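Cellobiose 2-epimerase (Ruminococcus albus, PDB 3VW5) catalyses the reversible epimerization of cellobiose to 4-O-beta-D-glucosyl-D-mannose and is built on an (alpha/alpha)6 barrel. Local coordinates at residues E308-V311 with G312-A316; H276-Q279 with D280-E284; E334-K337 with E338-D342. The protein carries 2 engineered substitutions. All coordinates share one frame; numbering follows the deposited sequence.

Contact 1. Residues E308-V311 with G312-A316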
loop_
_atom_site.group_PDB
_atom_site.type_symbol
_atom_site.label_atom_id
_atom_site.label_comp_id
_atom_site.label_asym_id
_atom_site.label_seq_id
_atom_site.Cartn_x
_atom_site.Cartn_y
_atom_site.Cartn_z
ATOM N N GLU A 308 3.437 1.309 8.521
ATOM C CA GLU A 308 2.211 0.549 8.752
ATOM C C GLU A 308 2.048 0.135 10.213
ATOM O O GLU A 308 0.925 0.048 10.713
ATOM C CB GLU A 308 2.134 -0.680 7.842
ATOM C CG GLU A 308 2.091 -0.344 6.358
ATOM C CD GLU A 308 0.926 0.563 5.981
ATOM O OE1 GLU A 308 -0.142 0.440 6.613
ATOM O OE2 GLU A 308 1.087 1.385 5.052
ATOM N N ALA A 309 3.156 -0.114 10.904
ATOM C CA ALA A 309 3.056 -0.479 12.316
ATOM C C ALA A 309 2.530 0.693 13.180
ATOM O O ALA A 309 1.784 0.485 14.144
ATOM C CB ALA A 309 4.369 -1.011 12.838
ATOM N N VAL A 310 2.905 1.923 12.818
ATOM C CA VAL A 310 2.411 3.116 13.509
ATOM C C VAL A 310 0.883 3.193 13.428
ATOM O O VAL A 310 0.208 3.296 14.457
ATOM C CB VAL A 310 3.060 4.410 12.980
ATOM C CG1 VAL A 310 2.348 5.629 13.524
ATOM C CG2 VAL A 310 4.511 4.457 13.377
ATOM N N VAL A 311 0.343 3.126 12.212
ATOM C CA VAL A 311 -1.106 3.132 12.024
ATOM C C VAL A 311 -1.793 1.945 12.722
ATOM O O VAL A 311 -2.760 2.126 13.462
ATOM C CB VAL A 311 -1.490 3.087 10.545
ATOM C CG1 VAL A 311 -3.011 3.172 10.402
ATOM C CG2 VAL A 311 -0.815 4.207 9.777
ATOM N N GLY A 312 -1.304 0.734 12.474
ATOM C CA GLY A 312 -1.942 -0.465 12.989
ATOM C C GLY A 312 -2.007 -0.515 14.502
ATOM O O GLY A 312 -2.981 -0.987 15.077
ATOM N N PHE A 313 -0.956 -0.033 15.150
ATOM C CA PHE A 313 -0.913 0.031 16.603
ATOM C C PHE A 313 -1.884 1.073 17.182
ATOM O O PHE A 313 -2.502 0.844 18.232
ATOM C CB PHE A 313 0.513 0.323 17.071
ATOM C CG PHE A 313 1.422 -0.868 17.034
ATOM C CD1 PHE A 313 0.909 -2.159 17.165
ATOM C CD2 PHE A 313 2.800 -0.701 16.873
ATOM C CE1 PHE A 313 1.746 -3.263 17.139
ATOM C CE2 PHE A 313 3.643 -1.797 16.844
ATOM C CZ PHE A 313 3.111 -3.084 16.978
ATOM N N ILE A 314 -1.989 2.221 16.513
ATOM C CA ILE A 314 -2.911 3.267 16.931
ATOM C C ILE A 314 -4.341 2.761 16.780
ATOM O O ILE A 314 -5.163 2.898 17.689
ATOM C CB ILE A 314 -2.697 4.564 16.128
ATOM C CG1 ILE A 314 -1.361 5.200 16.539
ATOM C CG2 ILE A 314 -3.871 5.527 16.319
ATOM C CD1 ILE A 314 -1.028 6.469 15.801
ATOM N N ASN A 315 -4.610 2.153 15.628
ATOM C CA ASN A 315 -5.875 1.493 15.363
ATOM C C ASN A 315 -6.222 0.442 16.418
ATOM O O ASN A 315 -7.380 0.328 16.841
ATOM C CB ASN A 315 -5.849 0.851 13.979
ATOM C CG ASN A 315 -7.194 0.300 13.574
ATOM O OD1 ASN A 315 -8.082 1.050 13.164
ATOM N ND2 ASN A 315 -7.355 -1.013 13.685
ATOM N N ALA A 316 -5.219 -0.327 16.841
ATOM C CA ALA A 316 -5.434 -1.360 17.848
ATOM C C ALA A 316 -5.809 -0.721 19.184
ATOM O O ALA A 316 -6.676 -1.234 19.904
ATOM C CB ALA A 316 -4.214 -2.257 17.993
#
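A309 and F313 meet one turn apart along helix 303-318, an example of how such a helix combines a close-fitting backbone with looser side-chain contacts. In the tight part, F313 N bonds to A309 O at 3.0 Å and N315 N to V311 O at 2.8 Å. The looser part is apolar. F313 has CG anti to the carbonyl carbon (chi1 -78°), which lays its ring obliquely past the A309 carbonyl and leaves CE2 4.1 Å from A309 CB. V310 and I314 point the same way, with V310 CG1 4.2 Å from I314 CD1. With an alanine in place of F313, A309 CB would probably lose its aromatic neighbour and a gap would open beside S328 and Q279. The loose side turns to other helices instead of water, since every touching residue is buried. E308 OE2 makes a salt bridge with R377 and a hydrogen bond with H374, and OE1 accepts from W249; N315 ND2 donates to D252, and OD1 accepts from R385. V310, F313 and I314 pack on helix 323-340, F313 also meets helix 261-281, and V311 touches both W249 of helix 241-258 and R385 of helix 373-385.

Contact 2. Residues H276-Q279 with D280-E284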
loop_
_atom_site.group_PDB
_atom_site.type_symbol
_atom_site.label_atom_id
_atom_site.label_comp_id
_atom_site.label_asym_id
_atom_site.label_seq_id
_atom_site.Cartn_x
_atom_site.Cartn_y
_atom_site.Cartn_z
ATOM N N HIS A 276 -2.098 -7.982 18.709
ATOM C CA HIS A 276 -1.390 -8.354 19.923
ATOM C C HIS A 276 -0.228 -9.241 19.570
ATOM O O HIS A 276 0.865 -9.072 20.107
ATOM C CB HIS A 276 -2.298 -9.044 20.956
ATOM C CG HIS A 276 -3.085 -8.082 21.792
ATOM N ND1 HIS A 276 -2.500 -7.321 22.792
ATOM C CD2 HIS A 276 -4.401 -7.730 21.754
ATOM C CE1 HIS A 276 -3.438 -6.546 23.346
ATOM N NE2 HIS A 276 -4.598 -6.782 22.739
ATOM N N ASN A 277 -0.465 -10.176 18.655
ATOM C CA ASN A 277 0.589 -11.082 18.223
ATOM C C ASN A 277 1.810 -10.343 17.678
ATOM O O ASN A 277 2.931 -10.614 18.097
ATOM C CB ASN A 277 0.085 -12.077 17.190
ATOM C CG ASN A 277 0.998 -13.280 17.072
ATOM O OD1 ASN A 277 1.331 -13.911 18.077
ATOM N ND2 ASN A 277 1.429 -13.592 15.853
ATOM N N ILE A 278 1.586 -9.406 16.757
ATOM C CA ILE A 278 2.668 -8.645 16.138
ATOM C C ILE A 278 3.463 -7.829 17.159
ATOM O O ILE A 278 4.698 -7.779 17.111
ATOM C CB ILE A 278 2.136 -7.739 15.003
ATOM C CG1 ILE A 278 1.742 -8.616 13.822
ATOM C CG2 ILE A 278 3.209 -6.744 14.553
ATOM C CD1 ILE A 278 2.910 -9.432 13.294
ATOM N N GLN A 279 2.747 -7.199 18.082
ATOM C CA GLN A 279 3.370 -6.432 19.154
ATOM C C GLN A 279 4.274 -7.294 20.046
ATOM O O GLN A 279 5.337 -6.844 20.485
ATOM C CB GLN A 279 2.293 -5.734 19.988
ATOM C CG GLN A 279 2.832 -4.872 21.098
ATOM C CD GLN A 279 1.735 -4.229 21.897
ATOM O OE1 GLN A 279 1.684 -3.005 22.022
ATOM N NE2 GLN A 279 0.832 -5.050 22.439
ATOM N N ASP A 280 3.870 -8.535 20.295
ATOM C CA ASP A 280 4.649 -9.428 21.147
ATOM C C ASP A 280 5.859 -10.036 20.424
ATOM O O ASP A 280 6.912 -10.275 21.028
ATOM C CB ASP A 280 3.747 -10.530 21.734
ATOM C CG ASP A 280 4.529 -11.563 22.563
ATOM O OD1 ASP A 280 4.158 -12.771 22.522
ATOM O OD2 ASP A 280 5.518 -11.175 23.252
ATOM N N ILE A 281 5.703 -10.243 19.124
ATOM C CA ILE A 281 6.541 -11.148 18.344
ATOM C C ILE A 281 7.500 -10.433 17.407
ATOM O O ILE A 281 8.563 -10.944 17.071
ATOM C CB ILE A 281 5.618 -12.087 17.529
ATOM C CG1 ILE A 281 5.256 -13.286 18.390
ATOM C CG2 ILE A 281 6.218 -12.497 16.182
ATOM C CD1 ILE A 281 6.280 -13.510 19.474
ATOM N N ALA A 282 7.117 -9.235 16.995
ATOM C CA ALA A 282 7.823 -8.540 15.939
ATOM C C ALA A 282 8.406 -7.205 16.400
ATOM O O ALA A 282 9.287 -6.642 15.733
ATOM C CB ALA A 282 6.905 -8.339 14.764
ATOM N N LEU A 283 7.917 -6.691 17.525
ATOM C CA LEU A 283 8.462 -5.453 18.062
ATOM C C LEU A 283 9.699 -5.768 18.903
ATOM O O LEU A 283 9.637 -6.557 19.851
ATOM C CB LEU A 283 7.411 -4.728 18.892
ATOM C CG LEU A 283 7.669 -3.265 19.274
ATOM C CD1 LEU A 283 7.883 -2.395 18.039
ATOM C CD2 LEU A 283 6.518 -2.745 20.137
ATOM N N GLU A 284 10.829 -5.175 18.544
ATOM C CA GLU A 284 12.086 -5.507 19.195
ATOM C C GLU A 284 13.038 -4.329 19.104
ATOM O O GLU A 284 13.288 -3.794 18.013
ATOM C CB GLU A 284 12.707 -6.754 18.553
ATOM C CG GLU A 284 14.048 -7.160 19.141
ATOM C CD GLU A 284 14.543 -8.493 18.599
ATOM O OE1 GLU A 284 15.763 -8.802 18.728
ATOM O OE2 GLU A 284 13.706 -9.248 18.052
#
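From H276 to L283 the backbone passes from regular helix through the helix's last turn: D280 N bonds to H276 O at 3.1 Å and A282 N to I278 O at 2.8 Å, whereas the bonds of I281 N to N277 O and of L283 N to I278 O are weak. I278 O thus gathers the last turn, with A282 N as its firm donor and the amides of I281 and L283 as weaker ones.

Beside that carbonyl, A282 CB meets the side chain of I278 on the buried side of the turn. CG1 of I278 is anti to the carbonyl carbon (chi1 -72°), which leaves CG2 anti to the backbone N and turned to A282, 4.0 Å from its CB. Both residues pack against Y241 and L288. This is the C-terminal end of one helix of the (alpha/alpha)6 barrel, where the chain leaves helix 261-281 for strand 283-284, the first arm of an antiparallel hairpin with strand 287-293. A282 already takes part in backbone pairing with N289 of the second arm.

On the more exposed flank the N277 and I281 side chains pass at a slant, the amide oxygen OD1 of N277 lying 4.0 Å from CG1 of I281. L283 sets its CB 3.4 Å from the carbonyl O of Q279, while its CD2 makes only a loose approach to CG of Q279, at 4.4 Å. The leucine also rests on L288 and on S328 and V332 of helix 323-340, and the ring of H276 meets that of F325 on the same helix, their planes about 50° apart.

Contact 3. Residues E334-K337 with E338-D342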
loop_
_atom_site.group_PDB
_atom_site.type_symbol
_atom_site.label_atom_id
_atom_site.label_comp_id
_atom_site.label_asym_id
_atom_site.label_seq_id
_atom_site.Cartn_x
_atom_site.Cartn_y
_atom_site.Cartn_z
ATOM N N GLU A 334 9.413 7.085 17.104
ATOM C CA GLU A 334 10.675 7.601 17.636
ATOM C C GLU A 334 11.847 7.034 16.834
ATOM O O GLU A 334 12.795 7.753 16.497
ATOM C CB GLU A 334 10.826 7.307 19.131
ATOM C CG GLU A 334 9.875 8.114 20.030
ATOM C CD GLU A 334 10.122 9.630 19.983
ATOM O OE1 GLU A 334 9.139 10.412 20.161
ATOM O OE2 GLU A 334 11.299 10.041 19.775
ATOM N N ASN A 335 11.761 5.752 16.496
ATOM C CA ASN A 335 12.838 5.105 15.754
ATOM C C ASN A 335 12.842 5.401 14.256
ATOM O O ASN A 335 13.894 5.366 13.622
ATOM C CB ASN A 335 12.875 3.611 16.049
ATOM C CG ASN A 335 13.336 3.322 17.459
ATOM O OD1 ASN A 335 14.530 3.197 17.717
ATOM N ND2 ASN A 335 12.394 3.243 18.390
ATOM N N ILE A 336 11.676 5.705 13.692
ATOM C CA ILE A 336 11.626 6.252 12.343
ATOM C C ILE A 336 12.440 7.562 12.289
ATOM O O ILE A 336 13.244 7.770 11.376
ATOM C CB ILE A 336 10.177 6.504 11.889
ATOM C CG1 ILE A 336 9.462 5.181 11.631
ATOM C CG2 ILE A 336 10.130 7.364 10.638
ATOM C CD1 ILE A 336 7.977 5.358 11.372
ATOM N N LYS A 337 12.247 8.433 13.276
ATOM C CA LYS A 337 12.963 9.709 13.316
ATOM C C LYS A 337 14.475 9.518 13.414
ATOM O O LYS A 337 15.243 10.128 12.668
ATOM C CB LYS A 337 12.502 10.556 14.514
ATOM C CG LYS A 337 11.085 11.085 14.433
ATOM C CD LYS A 337 10.813 12.116 15.525
ATOM C CE LYS A 337 10.821 11.485 16.906
ATOM N NZ LYS A 337 10.557 12.498 17.963
ATOM N N GLU A 338 14.900 8.680 14.353
ATOM C CA GLU A 338 16.316 8.513 14.610
ATOM C C GLU A 338 17.070 7.860 13.463
ATOM O O GLU A 338 18.185 8.278 13.130
ATOM C CB GLU A 338 16.539 7.733 15.895
ATOM C CG GLU A 338 17.920 7.975 16.495
ATOM C CD GLU A 338 18.064 7.410 17.900
ATOM O OE1 GLU A 338 19.232 7.233 18.369
ATOM O OE2 GLU A 338 17.006 7.151 18.536
ATOM N N TYR A 339 16.447 6.861 12.838
ATOM C CA TYR A 339 17.167 5.937 11.964
ATOM C C TYR A 339 16.652 5.797 10.554
ATOM O O TYR A 339 17.390 5.335 9.690
ATOM C CB TYR A 339 17.123 4.551 12.572
ATOM C CG TYR A 339 17.740 4.452 13.931
ATOM C CD1 TYR A 339 19.036 4.924 14.167
ATOM C CD2 TYR A 339 17.039 3.883 14.984
ATOM C CE1 TYR A 339 19.613 4.820 15.420
ATOM C CE2 TYR A 339 17.599 3.778 16.235
ATOM C CZ TYR A 339 18.887 4.244 16.452
ATOM O OH TYR A 339 19.450 4.122 17.705
ATOM N N ILE A 340 15.385 6.146 10.320
ATOM C CA ILE A 340 14.772 5.891 9.020
ATOM C C ILE A 340 14.660 7.144 8.149
ATOM O O ILE A 340 14.833 7.091 6.938
ATOM C CB ILE A 340 13.397 5.270 9.193
ATOM C CG1 ILE A 340 13.521 3.884 9.811
ATOM C CG2 ILE A 340 12.686 5.183 7.861
ATOM C CD1 ILE A 340 14.227 2.884 8.908
ATOM N N ILE A 341 14.357 8.271 8.774
ATOM C CA ILE A 341 14.262 9.545 8.076
ATOM C C ILE A 341 15.645 10.068 7.667
ATOM O O ILE A 341 16.540 10.172 8.493
ATOM C CB ILE A 341 13.553 10.589 8.968
ATOM C CG1 ILE A 341 12.103 10.190 9.198
ATOM C CG2 ILE A 341 13.603 11.967 8.338
ATOM C CD1 ILE A 341 11.360 11.131 10.104
ATOM N N ASP A 342 15.803 10.392 6.390
ATOM C CA ASP A 342 17.057 10.909 5.844
ATOM C C ASP A 342 17.267 12.375 6.239
ATOM O O ASP A 342 16.354 13.196 6.109
ATOM C CB ASP A 342 17.012 10.803 4.315
ATOM C CG ASP A 342 18.393 10.687 3.681
ATOM O OD1 ASP A 342 19.396 11.106 4.305
ATOM O OD2 ASP A 342 18.472 10.178 2.542
#
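N335 and Y339 lie side by side near the C-terminal end of helix 323-340 of the (alpha/alpha)6 barrel, which has a wider pi-type turn at 338-340, and the pair illustrates how a helix can set an amide oxygen at the edge of a ring. Both side chains have CG anti to the carbonyl carbon (chi1 -70° for N335, -60° for Y339), which sends them off in the same direction. Their planes are only 26° apart, and OD1 of N335 stands at the edge of the ring, near its plane, 3.5 Å from CE2. The other end of that amide is occupied too, because ND2 of N335 donates to the backbone oxygen of S331. Over one face of the ring, offset toward the rim, lies CG of E338, 3.7 Å above the plane; the tyrosine also stacks with H357.

On the buried side the isoleucines meet differently. I336 and I341 cross rather than run alongside each other, so that CG2 of I336 is 3.7 Å from CG1 of I341, and the same methyl is 4.1 Å from CB of I340. CD1 of I341 reaches on to CA of K337, at 3.9 Å. W349 packs against all three isoleucines, and I341 additionally rests on E9 and H13 of helix 2-19.

The K337 chain is bent at chi3, and its NZ forms a salt bridge with OE2 of E334 at 3.1 Å, with weak hydrogen bonds to both carboxylate oxygens. Each charge has a further mate: E5 for the lysine, K330 for the glutamate.

Two amides share I336 O, each at 2.9 Å: I341 N approaches nearly along the C=O axis, whereas I340 N comes from above the carbonyl plane.

Along the chain contact 2 comes first, on helix 261-281 with strand 283-284, then contact 1 on helix 303-318 and contact 3 on helix 323-340. Contact 1 is the middle piece in space as well. Its centre is about 12 Å from that of contact 2, where F313 CE1 packs at 3.8 Å on Q279 CB, and about 17 Å from that of contact 3, where V310 CG2 lies 4.1 Å from I336 CD1. Contacts 2 and 3 do not touch, their nearest atoms being about 7 Å apart. Both lie at C-terminal helix ends farther from the chain's centre, whereas contact 1 is wholly buried mid-helix, so helix 303-318, probably an inner helix of the barrel, touches both outlying helix ends.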